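Asp/Glu-specific dipeptidyl-peptidase (Flavobacterium psychrophilum, PDB 5JXF) removes dipeptides from the N-terminus of oligopeptides as a serine peptidase, cutting strictly after an acidic residue, Asp or Glu, at P1. Local coordinates at residues 237-241 against 706-710; 368-372 against 384-388; 403-408 against 473-479. All blocks are in the same frame, centred on the assembly; numbering follows the deposited sequence.

Interaction 1 of 3, residues 237-241 against 706-710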
loop_
_atom_site.group_PDB
_atom_site.type_symbol
_atom_site.label_atom_id
_atom_site.label_comp_id
_atom_site.label_asym_id
_atom_site.label_seq_id
_atom_site.Cartn_x
_atom_site.Cartn_y
_atom_site.Cartn_z
ATOM N N ASP A 237 18.440 9.332 5.236
ATOM C CA ASP A 237 19.158 9.490 3.982
ATOM C C ASP A 237 20.192 10.613 4.091
ATOM O O ASP A 237 19.898 11.731 3.699
ATOM C CB ASP A 237 18.167 9.780 2.850
ATOM C CG ASP A 237 18.789 9.612 1.446
ATOM O OD1 ASP A 237 20.032 9.544 1.327
ATOM O OD2 ASP A 237 18.031 9.576 0.455
ATOM N N PHE A 238 21.375 10.322 4.639
ATOM C CA PHE A 238 22.411 11.345 4.754
ATOM C C PHE A 238 23.842 10.810 4.678
ATOM O O PHE A 238 24.088 9.621 4.877
ATOM C CB PHE A 238 22.234 12.136 6.057
ATOM C CG PHE A 238 22.812 11.467 7.269
ATOM C CD1 PHE A 238 22.076 10.526 7.981
ATOM C CD2 PHE A 238 24.090 11.798 7.710
ATOM C CE1 PHE A 238 22.609 9.914 9.110
ATOM C CE2 PHE A 238 24.638 11.202 8.816
ATOM C CZ PHE A 238 23.888 10.252 9.539
ATOM N N SER A 239 24.782 11.705 4.379
ATOM C CA SER A 239 26.206 11.395 4.516
ATOM C C SER A 239 26.965 12.706 4.747
ATOM O O SER A 239 26.432 13.782 4.507
ATOM C CB SER A 239 26.740 10.653 3.290
ATOM O OG SER A 239 26.555 11.417 2.108
ATOM N N MET A 240 28.185 12.608 5.252
ATOM C CA MET A 240 28.941 13.794 5.632
ATOM C C MET A 240 30.289 13.837 4.952
ATOM O O MET A 240 30.984 12.831 4.844
ATOM C CB MET A 240 29.123 13.865 7.141
ATOM C CG MET A 240 27.818 14.112 7.887
ATOM S SD MET A 240 28.030 14.377 9.651
ATOM C CE MET A 240 26.374 14.873 10.139
ATOM N N PHE A 241 30.638 15.026 4.487
ATOM C CA PHE A 241 31.908 15.248 3.813
ATOM C C PHE A 241 32.584 16.439 4.464
ATOM O O PHE A 241 31.951 17.133 5.266
ATOM C CB PHE A 241 31.676 15.484 2.322
ATOM C CG PHE A 241 31.277 14.242 1.565
ATOM C CD1 PHE A 241 29.969 13.772 1.604
ATOM C CD2 PHE A 241 32.216 13.531 0.825
ATOM C CE1 PHE A 241 29.614 12.638 0.910
ATOM C CE2 PHE A 241 31.863 12.398 0.123
ATOM C CZ PHE A 241 30.563 11.952 0.165
ATOM N N VAL A 706 19.252 12.561 12.072
ATOM C CA VAL A 706 20.628 12.618 11.587
ATOM C C VAL A 706 21.615 12.597 12.751
ATOM O O VAL A 706 22.514 11.750 12.814
ATOM C CB VAL A 706 20.876 13.876 10.734
ATOM C CG1 VAL A 706 22.350 13.973 10.338
ATOM C CG2 VAL A 706 19.973 13.853 9.510
ATOM N N LEU A 707 21.428 13.511 13.694
ATOM C CA LEU A 707 22.359 13.613 14.816
ATOM C C LEU A 707 22.321 12.353 15.692
ATOM O O LEU A 707 23.364 11.846 16.111
ATOM C CB LEU A 707 22.058 14.859 15.649
ATOM C CG LEU A 707 22.100 16.226 14.955
ATOM C CD1 LEU A 707 21.659 17.304 15.930
ATOM C CD2 LEU A 707 23.491 16.546 14.395
ATOM N N PHE A 708 21.121 11.840 15.941
ATOM C CA PHE A 708 20.962 10.548 16.615
ATOM C C PHE A 708 21.810 9.450 15.956
ATOM O O PHE A 708 22.483 8.677 16.635
ATOM C CB PHE A 708 19.486 10.119 16.628
ATOM C CG PHE A 708 19.254 8.748 17.199
ATOM C CD1 PHE A 708 19.134 8.559 18.575
ATOM C CD2 PHE A 708 19.146 7.648 16.368
ATOM C CE1 PHE A 708 18.919 7.289 19.105
ATOM C CE2 PHE A 708 18.918 6.377 16.891
ATOM C CZ PHE A 708 18.809 6.195 18.266
ATOM N N ILE A 709 21.786 9.385 14.633
ATOM C CA ILE A 709 22.513 8.323 13.964
ATOM C C ILE A 709 24.029 8.570 14.079
ATOM O O ILE A 709 24.791 7.656 14.390
ATOM C CB ILE A 709 22.090 8.210 12.506
ATOM C CG1 ILE A 709 20.656 7.688 12.428
ATOM C CG2 ILE A 709 23.030 7.287 11.747
ATOM C CD1 ILE A 709 20.540 6.210 12.813
ATOM N N VAL A 710 24.456 9.810 13.852
ATOM C CA VAL A 710 25.857 10.178 14.034
ATOM C C VAL A 710 26.344 9.829 15.447
ATOM O O VAL A 710 27.454 9.302 15.662
ATOM C CB VAL A 710 26.062 11.690 13.783
ATOM C CG1 VAL A 710 27.487 12.085 14.116
ATOM C CG2 VAL A 710 25.688 12.042 12.347
#
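Phe238, just before strand 239-245 in the chymotrypsin-like catalytic part of this S46 peptidase, and Met240 within that strand pack onto helix 703-713 beside the charge-relay aspartate. Asp237, assigned to the relay by similarity, directly precedes Phe238; its OD2 is hydrogen-bonded to His101 ND1, while its side chain turns away from the helix. Phe238 points toward the helix, into its apolar side, where Val706, Ile709 and Val710 receive it. Val706 CG1 sits over the middle of one ring face, 3.8 Å from the Phe238 ring centroid and only 9° off its normal, a well-centred CH-pi contact. Ile709 comes to the rim instead: its CG2 lies close to the ring plane, 3.7 Å from Phe238 CE1. Val710 CG2 approaches obliquely, 3.8 Å from Phe238 CE2, so the three branched residues hold the ring from different directions. Val706 owes its place over the face to chi1 of 175°, which sets CG1 opposite the backbone N. Two residues further along the chain, Met240 reaches the same helical surface with a chain extended beyond CG. Its terminal CE rests 3.7 Å from Val710 CG2 and 4.1 Å from Val706 CG1, and the valines thus serve both residues. Leu97 of strand 95-98 also touches Phe238 and Met240, and Leu676 of strand 673-680 adds to the packing of Phe238. Every touching residue is buried, and the contact across the two segments consists wholly of carbon-carbon packing. Such apolar, buried packing of the residue that follows Asp237 is consistent with a firmly seated backbone there, the Asp237 side chain itself being directed away from helix 703-713.

Interaction 2 of 3, residues 368-372 against 384-388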
loop_
_atom_site.group_PDB
_atom_site.type_symbol
_atom_site.label_atom_id
_atom_site.label_comp_id
_atom_site.label_asym_id
_atom_site.label_seq_id
_atom_site.Cartn_x
_atom_site.Cartn_y
_atom_site.Cartn_z
ATOM N N GLU A 368 -4.497 26.851 -22.797
ATOM C CA GLU A 368 -4.092 27.254 -24.141
ATOM C C GLU A 368 -5.235 27.891 -24.934
ATOM O O GLU A 368 -5.001 28.726 -25.812
ATOM C CB GLU A 368 -3.531 26.048 -24.895
ATOM C CG GLU A 368 -2.189 25.598 -24.370
ATOM C CD GLU A 368 -1.915 24.136 -24.632
ATOM O OE1 GLU A 368 -2.699 23.492 -25.369
ATOM O OE2 GLU A 368 -0.917 23.626 -24.079
ATOM N N LYS A 369 -6.468 27.503 -24.621
ATOM C CA LYS A 369 -7.633 28.111 -25.255
ATOM C C LYS A 369 -7.884 29.509 -24.675
ATOM O O LYS A 369 -8.652 30.291 -25.229
ATOM C CB LYS A 369 -8.867 27.217 -25.088
ATOM C CG LYS A 369 -8.876 25.999 -26.002
ATOM N N ASP A 370 -7.222 29.817 -23.562
ATOM C CA ASP A 370 -7.280 31.149 -22.963
ATOM C C ASP A 370 -6.027 31.944 -23.309
ATOM O O ASP A 370 -6.018 33.173 -23.253
ATOM C CB ASP A 370 -7.427 31.055 -21.443
ATOM C CG ASP A 370 -7.408 32.416 -20.769
ATOM O OD1 ASP A 370 -7.911 33.391 -21.368
ATOM O OD2 ASP A 370 -6.872 32.519 -19.647
ATOM N N PHE A 371 -4.964 31.224 -23.651
ATOM C CA PHE A 371 -3.696 31.839 -24.022
ATOM C C PHE A 371 -3.875 32.721 -25.248
ATOM O O PHE A 371 -3.660 33.928 -25.201
ATOM C CB PHE A 371 -2.640 30.763 -24.290
ATOM C CG PHE A 371 -1.385 31.284 -24.938
ATOM C CD1 PHE A 371 -0.476 32.037 -24.214
ATOM C CD2 PHE A 371 -1.109 31.010 -26.274
ATOM C CE1 PHE A 371 0.680 32.514 -24.809
ATOM C CE2 PHE A 371 0.047 31.486 -26.875
ATOM C CZ PHE A 371 0.941 32.237 -26.141
ATOM N N GLN A 372 -4.280 32.093 -26.343
ATOM C CA GLN A 372 -4.505 32.781 -27.605
ATOM C C GLN A 372 -5.641 33.793 -27.534
ATOM O O GLN A 372 -5.658 34.768 -28.287
ATOM C CB GLN A 372 -4.779 31.762 -28.702
ATOM C CG GLN A 372 -4.107 32.092 -30.014
ATOM C CD GLN A 372 -3.912 30.863 -30.881
ATOM O OE1 GLN A 372 -3.808 29.762 -30.379
ATOM N NE2 GLN A 372 -3.913 31.044 -32.183
ATOM N N TYR A 384 2.946 35.606 -31.734
ATOM C CA TYR A 384 2.380 34.454 -31.021
ATOM C C TYR A 384 1.252 33.818 -31.832
ATOM O O TYR A 384 1.280 33.812 -33.069
ATOM C CB TYR A 384 1.857 34.875 -29.647
ATOM C CG TYR A 384 2.867 35.668 -28.835
ATOM C CD1 TYR A 384 4.229 35.572 -29.106
ATOM C CD2 TYR A 384 2.463 36.546 -27.831
ATOM C CE1 TYR A 384 5.156 36.297 -28.398
ATOM C CE2 TYR A 384 3.397 37.284 -27.111
ATOM C CZ TYR A 384 4.736 37.155 -27.398
ATOM O OH TYR A 384 5.648 37.887 -26.675
ATOM N N GLY A 385 0.261 33.282 -31.132
ATOM C CA GLY A 385 -0.929 32.787 -31.787
ATOM C C GLY A 385 -0.708 31.472 -32.507
ATOM O O GLY A 385 -1.150 30.403 -32.059
ATOM N N ASN A 386 -0.042 31.567 -33.652
ATOM C CA ASN A 386 0.322 30.420 -34.466
ATOM C C ASN A 386 1.109 29.355 -33.688
ATOM O O ASN A 386 0.960 28.163 -33.954
ATOM C CB ASN A 386 1.131 30.900 -35.671
ATOM C CG ASN A 386 0.252 31.456 -36.794
ATOM O OD1 ASN A 386 -0.894 31.032 -36.994
ATOM N ND2 ASN A 386 0.811 32.382 -37.555
ATOM N N LEU A 387 1.923 29.805 -32.726
ATOM C CA LEU A 387 2.706 28.939 -31.828
ATOM C C LEU A 387 2.076 27.582 -31.524
ATOM O O LEU A 387 2.655 26.541 -31.817
ATOM C CB LEU A 387 2.954 29.661 -30.501
ATOM C CG LEU A 387 3.842 30.902 -30.524
ATOM C CD1 LEU A 387 3.916 31.516 -29.132
ATOM C CD2 LEU A 387 5.234 30.566 -31.053
ATOM N N LEU A 388 0.883 27.605 -30.944
ATOM C CA LEU A 388 0.196 26.375 -30.570
ATOM C C LEU A 388 -0.026 25.452 -31.772
ATOM O O LEU A 388 0.095 24.232 -31.655
ATOM C CB LEU A 388 -1.134 26.704 -29.890
ATOM C CG LEU A 388 -1.009 27.451 -28.556
ATOM C CD1 LEU A 388 -2.375 27.856 -28.020
ATOM C CD2 LEU A 388 -0.261 26.609 -27.527
#
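Gln372 and Leu388 help close a helical hairpin, in which the end of helix 360-375 packs against the start of helix 386-415, within the helical part of the enzyme and away from the annotated sites. The nearest backbone pairs, Gln372 with Gly385 and Glu368 with Leu388, run in opposite senses, as expected for two successive helices joined by a short connection. Leu388 is the main wedge. Its CD1 lies among Glu368, Phe371 and Gln372, 3.8 Å from Phe371 CD2 and 3.5 Å from Glu368 O, while the other methyl, CD2, lies 3.8 Å from Glu368 CG. The aliphatic part of Glu368 thus serves as packing surface, and its carboxylate turns to another partner, with OE1 hydrogen-bonded to Ser295 OG. Phe371 reaches inward with CG opposite its backbone N (chi1 169°). Leu387 CD1 approaches the edge of its ring near the plane, 4.3 Å from CZ of Phe371. The same ring makes an edge-to-face contact with Tyr564 of helix 547-571, a helix that also touches Tyr384 and Leu387. Gly385 forms the bend before the second helix with a positive phi of 75°, a conformation that suits glycine. The Gln372 side chain, extended beyond CG, lies against this bend, CG 3.7 Å from Gly385 CA. At its end, Gln372 NE2 comes within 2.8 Å of Gly385 O, but the angle is too poor for a hydrogen bond, and Gln372 OE1 sits 3.4 Å from Leu388 CD1.

Interaction 3 of 3, residues 403-408 against 473-479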
loop_
_atom_site.group_PDB
_atom_site.type_symbol
_atom_site.label_atom_id
_atom_site.label_comp_id
_atom_site.label_asym_id
_atom_site.label_seq_id
_atom_site.Cartn_x
_atom_site.Cartn_y
_atom_site.Cartn_z
ATOM N N VAL A 403 10.944 8.722 -30.159
ATOM C CA VAL A 403 10.812 7.378 -29.633
ATOM C C VAL A 403 12.024 6.516 -29.989
ATOM O O VAL A 403 12.657 5.938 -29.111
ATOM C CB VAL A 403 9.529 6.709 -30.164
ATOM C CG1 VAL A 403 9.611 5.200 -30.021
ATOM C CG2 VAL A 403 8.316 7.267 -29.441
ATOM N N SER A 404 12.342 6.446 -31.279
ATOM C CA SER A 404 13.457 5.640 -31.767
ATOM C C SER A 404 14.771 6.121 -31.128
ATOM O O SER A 404 15.676 5.332 -30.836
ATOM C CB SER A 404 13.526 5.713 -33.299
ATOM O OG SER A 404 14.412 4.749 -33.842
ATOM N N ARG A 405 14.860 7.424 -30.894
ATOM C CA ARG A 405 15.996 7.985 -30.190
ATOM C C ARG A 405 16.068 7.447 -28.760
ATOM O O ARG A 405 17.136 7.050 -28.288
ATOM C CB ARG A 405 15.904 9.506 -30.174
ATOM C CG ARG A 405 17.126 10.184 -29.648
ATOM C CD ARG A 405 16.927 11.678 -29.670
ATOM N NE ARG A 405 17.975 12.379 -28.934
ATOM C CZ ARG A 405 17.912 12.687 -27.647
ATOM N NH1 ARG A 405 16.841 12.354 -26.932
ATOM N NH2 ARG A 405 18.923 13.333 -27.074
ATOM N N ASP A 406 14.928 7.441 -28.078
ATOM C CA ASP A 406 14.870 6.957 -26.701
ATOM C C ASP A 406 15.358 5.524 -26.609
ATOM O O ASP A 406 16.130 5.173 -25.718
ATOM C CB ASP A 406 13.451 7.062 -26.150
ATOM C CG ASP A 406 13.091 8.472 -25.737
ATOM O OD1 ASP A 406 14.014 9.288 -25.509
ATOM O OD2 ASP A 406 11.879 8.758 -25.630
ATOM N N TYR A 407 14.909 4.706 -27.554
ATOM C CA TYR A 407 15.350 3.324 -27.626
ATOM C C TYR A 407 16.858 3.245 -27.863
ATOM O O TYR A 407 17.523 2.381 -27.301
ATOM C CB TYR A 407 14.584 2.561 -28.720
ATOM C CG TYR A 407 13.220 2.056 -28.287
ATOM C CD1 TYR A 407 13.102 0.907 -27.508
ATOM C CD2 TYR A 407 12.055 2.718 -28.655
ATOM C CE1 TYR A 407 11.873 0.441 -27.089
ATOM C CE2 TYR A 407 10.808 2.247 -28.244
ATOM C CZ TYR A 407 10.731 1.108 -27.462
ATOM O OH TYR A 407 9.512 0.635 -27.042
ATOM N N PHE A 408 17.412 4.148 -28.670
ATOM C CA PHE A 408 18.859 4.112 -28.906
ATOM C C PHE A 408 19.671 4.541 -27.675
ATOM O O PHE A 408 20.578 3.824 -27.249
ATOM C CB PHE A 408 19.250 4.980 -30.103
ATOM C CG PHE A 408 20.726 4.994 -30.364
ATOM C CD1 PHE A 408 21.323 3.971 -31.079
ATOM C CD2 PHE A 408 21.525 6.023 -29.872
ATOM C CE1 PHE A 408 22.692 3.977 -31.315
ATOM C CE2 PHE A 408 22.889 6.031 -30.098
ATOM C CZ PHE A 408 23.471 5.004 -30.820
ATOM N N LEU A 473 14.047 -6.014 -27.035
ATOM C CA LEU A 473 13.032 -4.967 -26.974
ATOM C C LEU A 473 13.149 -3.970 -28.130
ATOM O O LEU A 473 12.140 -3.562 -28.710
ATOM C CB LEU A 473 13.113 -4.232 -25.636
ATOM C CG LEU A 473 12.675 -5.005 -24.391
ATOM C CD1 LEU A 473 13.142 -4.285 -23.117
ATOM C CD2 LEU A 473 11.159 -5.219 -24.387
ATOM N N TYR A 474 14.383 -3.588 -28.458
ATOM C CA TYR A 474 14.647 -2.632 -29.536
ATOM C C TYR A 474 14.120 -3.163 -30.866
ATOM O O TYR A 474 13.511 -2.431 -31.640
ATOM C CB TYR A 474 16.151 -2.329 -29.625
ATOM C CG TYR A 474 16.520 -1.073 -30.408
ATOM C CD1 TYR A 474 15.567 -0.111 -30.712
ATOM C CD2 TYR A 474 17.840 -0.824 -30.789
ATOM C CE1 TYR A 474 15.905 1.043 -31.411
ATOM C CE2 TYR A 474 18.190 0.331 -31.484
ATOM C CZ TYR A 474 17.217 1.263 -31.789
ATOM O OH TYR A 474 17.557 2.416 -32.478
ATOM N N ALA A 475 14.341 -4.441 -31.131
ATOM C CA ALA A 475 13.862 -5.018 -32.380
ATOM C C ALA A 475 12.332 -5.094 -32.416
ATOM O O ALA A 475 11.705 -4.691 -33.398
ATOM C CB ALA A 475 14.470 -6.399 -32.600
ATOM N N THR A 476 11.735 -5.581 -31.332
ATOM C CA THR A 476 10.321 -5.934 -31.357
ATOM C C THR A 476 9.381 -4.755 -31.097
ATOM O O THR A 476 8.291 -4.712 -31.661
ATOM C CB THR A 476 10.017 -7.071 -30.336
ATOM O OG1 THR A 476 10.139 -6.588 -28.994
ATOM C CG2 THR A 476 10.975 -8.245 -30.539
ATOM N N LYS A 477 9.791 -3.792 -30.274
ATOM C CA LYS A 477 8.867 -2.718 -29.881
ATOM C C LYS A 477 9.211 -1.312 -30.380
ATOM O O LYS A 477 8.384 -0.402 -30.280
ATOM C CB LYS A 477 8.719 -2.683 -28.356
ATOM C CG LYS A 477 8.428 -4.040 -27.735
ATOM C CD LYS A 477 7.448 -3.928 -26.558
ATOM C CE LYS A 477 6.109 -4.584 -26.890
ATOM N NZ LYS A 477 4.997 -4.196 -25.975
ATOM N N ALA A 478 10.410 -1.128 -30.920
ATOM C CA ALA A 478 10.762 0.154 -31.526
ATOM C C ALA A 478 10.046 0.341 -32.868
ATOM O O ALA A 478 9.676 -0.644 -33.512
ATOM C CB ALA A 478 12.259 0.255 -31.712
ATOM N N PRO A 479 9.856 1.606 -33.298
ATOM C CA PRO A 479 9.254 1.897 -34.606
ATOM C C PRO A 479 10.045 1.257 -35.743
ATOM O O PRO A 479 11.237 1.526 -35.913
ATOM C CB PRO A 479 9.308 3.427 -34.688
ATOM C CG PRO A 479 10.378 3.822 -33.731
ATOM C CD PRO A 479 10.264 2.841 -32.610
#
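The Tyr407 ring carries the methyl of Ala478 over one face and has Val403 CG1, from its own helix, at its edge in plane. Ala478 CB stands 4.1 Å from the ring centroid and 17° off the normal, a CH-pi contact shifted toward the rim. The ring of Tyr474, in turn, lies with one face toward the backbone of Tyr407, whose carbonyl carbon C is offset toward the ring's rim, while Tyr474 OH meets the Phe408 ring at its edge. These rings join helix 386-415 to helix 460-477, nearly antiparallel here at 161°, with the short segment axes 10.7 Å apart. The two tyrosines cross rather than stack: the tightest approach is Tyr474 CE1 against Tyr407 CB, at 3.4 Å. Tyr474 starts out along the flank of its helix, and chi1 of -163° swings the ring across toward the partner. Tyr407 reaches the other way, its OH ending 3.7 Å from Lys477 CB. Pro479, farther along the chain, extends the interface. Its CD packs 3.6 Å from Val403 CG1, and its CG lies 3.7 Å from Ser404 CB. Helix 295-325 also covers Tyr407, through Ala308 and Ile312, and Phe408 stacks on Tyr542. Tyr474 OH is 3.8 Å from Ser404 O, beyond hydrogen-bonding distance, and that carbonyl already accepts the backbone N-H of Phe408. Cohesion between the two segments here therefore rests on van der Waals and CH-pi packing, to which the aromatic rings, the methyl of Ala478, the valine Val403 and the proline all contribute.

In the fold
Interaction 1 spans the chain most widely, bringing strand 239-245 to helix 703-713 near the end of the sequence. The other two fall within the intervening chain, about half of it helix, interaction 2 first and interaction 3 after it. Both use helix 386-415: 384-388 at its start, 403-408 farther along, with centres about 33 Å apart. That long helix thus pairs with its predecessor, helix 360-375, at one end and with helix 460-477 farther along. Interaction 1 lies across the chain's centre from both, its centre about 50 Å from interaction 2 and 42 Å from interaction 3. One contact therefore packs the catalytic part, and two join helices of the helical part.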